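Local coordinates for protein ATP-dependent DNA ligase (Mycobacterium tuberculosis, PDB 6NHX) that joins double-stranded DNA ends at the expense of ATP and, with Ku, repairs double-strand breaks by non-homologous end joining, at residues Gly197-Gly202 with Asn238-Leu243; Val255-Arg260 with Ile265-Pro270. The protein carries 1 engineered substitution. All coordinates share one frame; numbering follows the deposited sequence.

Contact 1 of 2, residues Gly197-Gly202 with Asn238-Leu243; sequences GGWRAG and NLKEML
Trp199 sets its CG between its own backbone N and carbonyl carbon (chi1 63°), with the indole plane rotated about CB-CG until it stands nearly perpendicular to the CA-CB-CG plane (chi2 -89°), and this presents one face of the ring system to the helix. Leu243 answers from the helix with its CG turned away from its own carbonyl carbon, which carries CD1 over the pyrrole part of that face. CD1 of Leu243 sits 4.1 Å from the centroid of the five-membered ring, a CH-pi contact, and comes within 3.7 Å of Trp199 CD1. Leu243 CB backs it up, 4.1 Å from Trp199 NE1. Here helix 235-243 lies against the antiparallel sheet of the OB-fold domain, at the strand 190-201, where a classic beta bulge just before the tryptophan sets two residues, Gly197 and Gly198, opposite the single Leu212 of strand 208-217. At the far end of the indole, one helical turn back, Lys240 lays CG over the same face, 4.1 Å from Trp199 CH2 and toward the rim. His247 also meets the indole, the two ring planes inclined at about 35°, while Leu243 packs further on Val268.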
loop_
_atom_site.group_PDB
_atom_site.type_symbol
_atom_site.label_atom_id
_atom_site.label_comp_id
_atom_site.label_asym_id
_atom_site.label_seq_id
_atom_site.Cartn_x
_atom_site.Cartn_y
_atom_site.Cartn_z
ATOM N N GLY A 197 -7.941 -16.354 -11.787
ATOM C CA GLY A 197 -8.173 -17.635 -12.424
ATOM C C GLY A 197 -7.606 -17.798 -13.820
ATOM O O GLY A 197 -7.572 -18.899 -14.372
ATOM N N GLY A 198 -7.128 -16.697 -14.392
ATOM C CA GLY A 198 -6.515 -16.761 -15.705
ATOM C C GLY A 198 -6.021 -15.390 -16.106
ATOM O O GLY A 198 -6.270 -14.389 -15.430
ATOM N N TRP A 199 -5.304 -15.359 -17.226
ATOM C CA TRP A 199 -4.769 -14.088 -17.697
ATOM C C TRP A 199 -4.757 -14.040 -19.215
ATOM O O TRP A 199 -4.670 -15.067 -19.885
ATOM C CB TRP A 199 -3.365 -13.794 -17.134
ATOM C CG TRP A 199 -2.308 -14.772 -17.543
ATOM C CD1 TRP A 199 -1.961 -15.924 -16.896
ATOM C CD2 TRP A 199 -1.430 -14.668 -18.674
ATOM N NE1 TRP A 199 -0.930 -16.551 -17.559
ATOM C CE2 TRP A 199 -0.591 -15.805 -18.657
ATOM C CE3 TRP A 199 -1.281 -13.732 -19.704
ATOM C CZ2 TRP A 199 0.387 -16.026 -19.628
ATOM C CZ3 TRP A 199 -0.310 -13.955 -20.671
ATOM C CH2 TRP A 199 0.511 -15.093 -20.624
ATOM N N ARG A 200 -4.813 -12.819 -19.743
ATOM C CA ARG A 200 -4.737 -12.569 -21.175
ATOM C C ARG A 200 -3.604 -11.586 -21.452
ATOM O O ARG A 200 -3.301 -10.703 -20.637
ATOM C CB ARG A 200 -6.080 -12.023 -21.684
ATOM C CG ARG A 200 -6.200 -11.824 -23.180
ATOM C CD ARG A 200 -7.328 -10.844 -23.441
ATOM N NE ARG A 200 -7.535 -10.580 -24.868
ATOM C CZ ARG A 200 -8.684 -10.772 -25.514
ATOM N NH1 ARG A 200 -9.742 -11.227 -24.869
ATOM N NH2 ARG A 200 -8.777 -10.502 -26.810
ATOM N N ALA A 201 -2.974 -11.762 -22.609
ATOM C CA ALA A 201 -1.874 -10.908 -23.020
ATOM C C ALA A 201 -2.384 -9.518 -23.398
ATOM O O ALA A 201 -3.587 -9.283 -23.552
ATOM C CB ALA A 201 -1.122 -11.536 -24.193
ATOM N N GLY A 202 -1.443 -8.590 -23.553
ATOM C CA GLY A 202 -1.759 -7.214 -23.897
ATOM C C GLY A 202 -2.448 -7.025 -25.237
ATOM O O GLY A 202 -2.051 -7.614 -26.241
ATOM N N ASN A 238 6.746 -9.384 -14.823
ATOM C CA ASN A 238 6.791 -9.854 -13.445
ATOM C C ASN A 238 5.519 -10.609 -13.075
ATOM O O ASN A 238 5.585 -11.679 -12.460
ATOM C CB ASN A 238 7.039 -8.673 -12.502
ATOM C CG ASN A 238 6.751 -9.003 -11.034
ATOM O OD1 ASN A 238 5.634 -9.368 -10.659
ATOM N ND2 ASN A 238 7.765 -8.845 -10.195
ATOM N N LEU A 239 4.350 -10.052 -13.400
ATOM C CA LEU A 239 3.108 -10.779 -13.153
ATOM C C LEU A 239 3.123 -12.121 -13.862
ATOM O O LEU A 239 2.697 -13.130 -13.292
ATOM C CB LEU A 239 1.904 -9.950 -13.597
ATOM C CG LEU A 239 0.562 -10.027 -12.878
ATOM C CD1 LEU A 239 0.689 -9.872 -11.373
ATOM C CD2 LEU A 239 -0.340 -8.942 -13.449
ATOM N N LYS A 240 3.624 -12.156 -15.104
ATOM C CA LYS A 240 3.797 -13.433 -15.789
ATOM C C LYS A 240 4.664 -14.368 -14.965
ATOM O O LYS A 240 4.412 -15.574 -14.920
ATOM C CB LYS A 240 4.424 -13.243 -17.175
ATOM C CG LYS A 240 3.426 -13.259 -18.317
ATOM C CD LYS A 240 3.979 -12.617 -19.586
ATOM C CE LYS A 240 4.542 -13.653 -20.546
ATOM N NZ LYS A 240 5.874 -14.164 -20.109
ATOM N N GLU A 241 5.695 -13.821 -14.315
ATOM C CA GLU A 241 6.599 -14.642 -13.513
ATOM C C GLU A 241 5.853 -15.327 -12.371
ATOM O O GLU A 241 6.008 -16.537 -12.159
ATOM C CB GLU A 241 7.771 -13.793 -13.004
ATOM C CG GLU A 241 8.604 -14.436 -11.906
ATOM C CD GLU A 241 9.961 -13.777 -11.743
ATOM O OE1 GLU A 241 10.253 -12.820 -12.490
ATOM O OE2 GLU A 241 10.732 -14.213 -10.864
ATOM N N MET A 242 5.014 -14.582 -11.649
ATOM C CA MET A 242 4.238 -15.175 -10.560
ATOM C C MET A 242 3.157 -16.121 -11.071
ATOM O O MET A 242 2.774 -17.054 -10.361
ATOM C CB MET A 242 3.597 -14.093 -9.692
ATOM C CG MET A 242 4.544 -13.371 -8.737
ATOM S SD MET A 242 5.629 -14.460 -7.794
ATOM C CE MET A 242 4.452 -15.281 -6.717
ATOM N N LEU A 243 2.650 -15.899 -12.284
ATOM C CA LEU A 243 1.584 -16.745 -12.813
ATOM C C LEU A 243 2.121 -18.021 -13.451
ATOM O O LEU A 243 1.424 -19.044 -13.481
ATOM C CB LEU A 243 0.765 -15.956 -13.841
ATOM C CG LEU A 243 -0.037 -14.782 -13.279
ATOM C CD1 LEU A 243 -0.370 -13.771 -14.369
ATOM C CD2 LEU A 243 -1.313 -15.273 -12.597
#

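Contact 2 of 2, residues Val255-Arg260 with Ile265-Pro270; sequences VPLPAR and ITYVKP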
loop_
_atom_site.group_PDB
_atom_site.type_symbol
_atom_site.label_atom_id
_atom_site.label_comp_id
_atom_site.label_asym_id
_atom_site.label_seq_id
_atom_site.Cartn_x
_atom_site.Cartn_y
_atom_site.Cartn_z
ATOM N N VAL A 255 -18.437 -21.946 -13.862
ATOM C CA VAL A 255 -19.151 -22.024 -15.132
ATOM C C VAL A 255 -18.089 -21.759 -16.192
ATOM O O VAL A 255 -17.279 -20.841 -15.999
ATOM C CB VAL A 255 -20.256 -20.954 -15.187
ATOM C CG1 VAL A 255 -20.781 -20.808 -16.591
ATOM C CG2 VAL A 255 -21.409 -21.322 -14.238
ATOM N N PRO A 256 -18.017 -22.522 -17.284
ATOM C CA PRO A 256 -17.009 -22.227 -18.317
ATOM C C PRO A 256 -17.175 -20.801 -18.810
ATOM O O PRO A 256 -18.291 -20.363 -19.114
ATOM C CB PRO A 256 -17.308 -23.252 -19.417
ATOM C CG PRO A 256 -18.104 -24.354 -18.728
ATOM C CD PRO A 256 -18.897 -23.644 -17.660
ATOM N N LEU A 257 -16.060 -20.078 -18.883
ATOM C CA LEU A 257 -16.119 -18.652 -19.171
ATOM C C LEU A 257 -16.758 -18.415 -20.540
ATOM O O LEU A 257 -16.538 -19.189 -21.473
ATOM C CB LEU A 257 -14.710 -18.056 -19.200
ATOM C CG LEU A 257 -13.970 -17.834 -17.883
ATOM C CD1 LEU A 257 -12.575 -17.270 -18.163
ATOM C CD2 LEU A 257 -14.710 -16.881 -16.966
ATOM N N PRO A 258 -17.527 -17.340 -20.697
ATOM C CA PRO A 258 -18.054 -17.010 -22.025
ATOM C C PRO A 258 -16.932 -16.713 -23.009
ATOM O O PRO A 258 -15.822 -16.334 -22.631
ATOM C CB PRO A 258 -18.937 -15.776 -21.779
ATOM C CG PRO A 258 -18.685 -15.329 -20.427
ATOM C CD PRO A 258 -18.001 -16.426 -19.651
ATOM N N ALA A 259 -17.256 -16.881 -24.294
ATOM C CA ALA A 259 -16.259 -16.835 -25.362
ATOM C C ALA A 259 -15.380 -15.591 -25.288
ATOM O O ALA A 259 -14.150 -15.686 -25.375
ATOM C CB ALA A 259 -16.968 -16.895 -26.715
ATOM N N ARG A 260 -15.990 -14.414 -25.134
ATOM C CA ARG A 260 -15.214 -13.175 -25.168
ATOM C C ARG A 260 -14.231 -13.105 -24.014
ATOM O O ARG A 260 -13.129 -12.560 -24.164
ATOM C CB ARG A 260 -16.146 -11.964 -25.130
ATOM N N ILE A 265 -6.971 -16.937 -23.354
ATOM C CA ILE A 265 -6.723 -17.064 -21.924
ATOM C C ILE A 265 -5.731 -18.185 -21.642
ATOM O O ILE A 265 -5.710 -19.221 -22.314
ATOM C CB ILE A 265 -8.047 -17.255 -21.157
ATOM C CG1 ILE A 265 -7.873 -16.870 -19.692
ATOM C CG2 ILE A 265 -8.545 -18.696 -21.273
ATOM C CD1 ILE A 265 -9.150 -17.032 -18.893
ATOM N N THR A 266 -4.880 -17.954 -20.647
ATOM C CA THR A 266 -4.128 -19.005 -19.977
ATOM C C THR A 266 -4.729 -19.144 -18.585
ATOM O O THR A 266 -4.735 -18.175 -17.815
ATOM C CB THR A 266 -2.652 -18.621 -19.873
ATOM O OG1 THR A 266 -2.137 -18.379 -21.188
ATOM C CG2 THR A 266 -1.852 -19.750 -19.222
ATOM N N TYR A 267 -5.243 -20.335 -18.275
ATOM C CA TYR A 267 -5.808 -20.566 -16.949
ATOM C C TYR A 267 -4.702 -20.814 -15.934
ATOM O O TYR A 267 -3.617 -21.298 -16.277
ATOM C CB TYR A 267 -6.761 -21.767 -16.966
ATOM C CG TYR A 267 -8.054 -21.497 -17.703
ATOM C CD1 TYR A 267 -8.968 -20.575 -17.204
ATOM C CD2 TYR A 267 -8.332 -22.123 -18.899
ATOM C CE1 TYR A 267 -10.132 -20.298 -17.871
ATOM C CE2 TYR A 267 -9.505 -21.855 -19.573
ATOM C CZ TYR A 267 -10.390 -20.930 -19.050
ATOM O OH TYR A 267 -11.570 -20.653 -19.716
ATOM N N VAL A 268 -4.977 -20.460 -14.678
ATOM C CA VAL A 268 -4.052 -20.723 -13.584
ATOM C C VAL A 268 -4.773 -21.423 -12.441
ATOM O O VAL A 268 -5.993 -21.290 -12.260
ATOM C CB VAL A 268 -3.330 -19.455 -13.087
ATOM C CG1 VAL A 268 -2.364 -18.961 -14.167
ATOM C CG2 VAL A 268 -4.327 -18.377 -12.697
ATOM N N LYS A 269 -4.007 -22.195 -11.679
ATOM C CA LYS A 269 -4.507 -22.694 -10.412
ATOM C C LYS A 269 -4.897 -21.498 -9.541
ATOM O O LYS A 269 -4.198 -20.477 -9.540
ATOM C CB LYS A 269 -3.432 -23.536 -9.723
ATOM C CG LYS A 269 -3.124 -24.848 -10.452
ATOM N N PRO A 270 -6.029 -21.577 -8.834
ATOM C CA PRO A 270 -6.587 -20.410 -8.122
ATOM C C PRO A 270 -5.889 -20.155 -6.798
ATOM O O PRO A 270 -6.486 -20.236 -5.716
ATOM C CB PRO A 270 -8.062 -20.813 -7.951
ATOM C CG PRO A 270 -8.034 -22.308 -7.873
ATOM C CD PRO A 270 -6.927 -22.742 -8.810
HETATM O O HOH W 1 -13.647 -21.493 -18.203
#
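The phenol ring of Tyr267 has Ile265 CG2 over one face, 3.6 Å above the plane and displaced toward the rim, and Leu257 CD1 at its edge, close to the ring plane. The first of these belongs to the tyrosine's own segment, two residues back; the second reaches in from the loop 255-258. Leu257 CD1 is the atom that does most of the touching: it lies 3.9 Å from Tyr267 CE1 and meets Ile265 CD1 at 3.5 Å, so one methyl group fills the angle between the tyrosine edge and the end of the isoleucine. The isoleucine gets there by an extended chain, CG1 anti to the backbone N (chi1 -159°) and CD1 anti again, and it meets the leucine at about a right angle. Leucine and tyrosine instead run past each other in opposite directions, which brings Tyr267 OH to 4.1 Å from Leu257 CB.

The hydroxyl has a polar partner as well. A water lies 2.7 Å from Tyr267 OH and accepts a hydrogen bond from Leu257 N at 2.9 Å, tying the phenol to the loop backbone without any direct hydrogen bond between the segments. Leu257 also rests on Phe223 of strand 220-228, and Tyr267 on Ser251 and Pro252. Pro258 follows at the N-cap of helix 259-262. At the surface, then, one leucine side chain and a bridging water attach the loop leading into a short helix to strand 266-268 of the OB-fold domain of the DNA ligase.

In the fold
Contact 1 and contact 2 lie about 13 Å apart, centre to centre, in the C-terminal OB-fold domain, and neither touches the ATP pocket or the metal-site residues. Both segments of contact 1 precede those of contact 2 in the sequence, yet they share one antiparallel sheet, in which strands 190-201 and 266-268 are neighbours. Two probable backbone hydrogen bonds join them directly: Trp199 N to Thr266 O at 2.9 Å, and Gly197 O to Val268 N at 3.0 Å. The same strand pair thus carries helix 235-243 through residues 197-202 and the loop before helix 259-262 through residues 265-270, so that the helix and the loop are both attached to one pair of neighbouring strands.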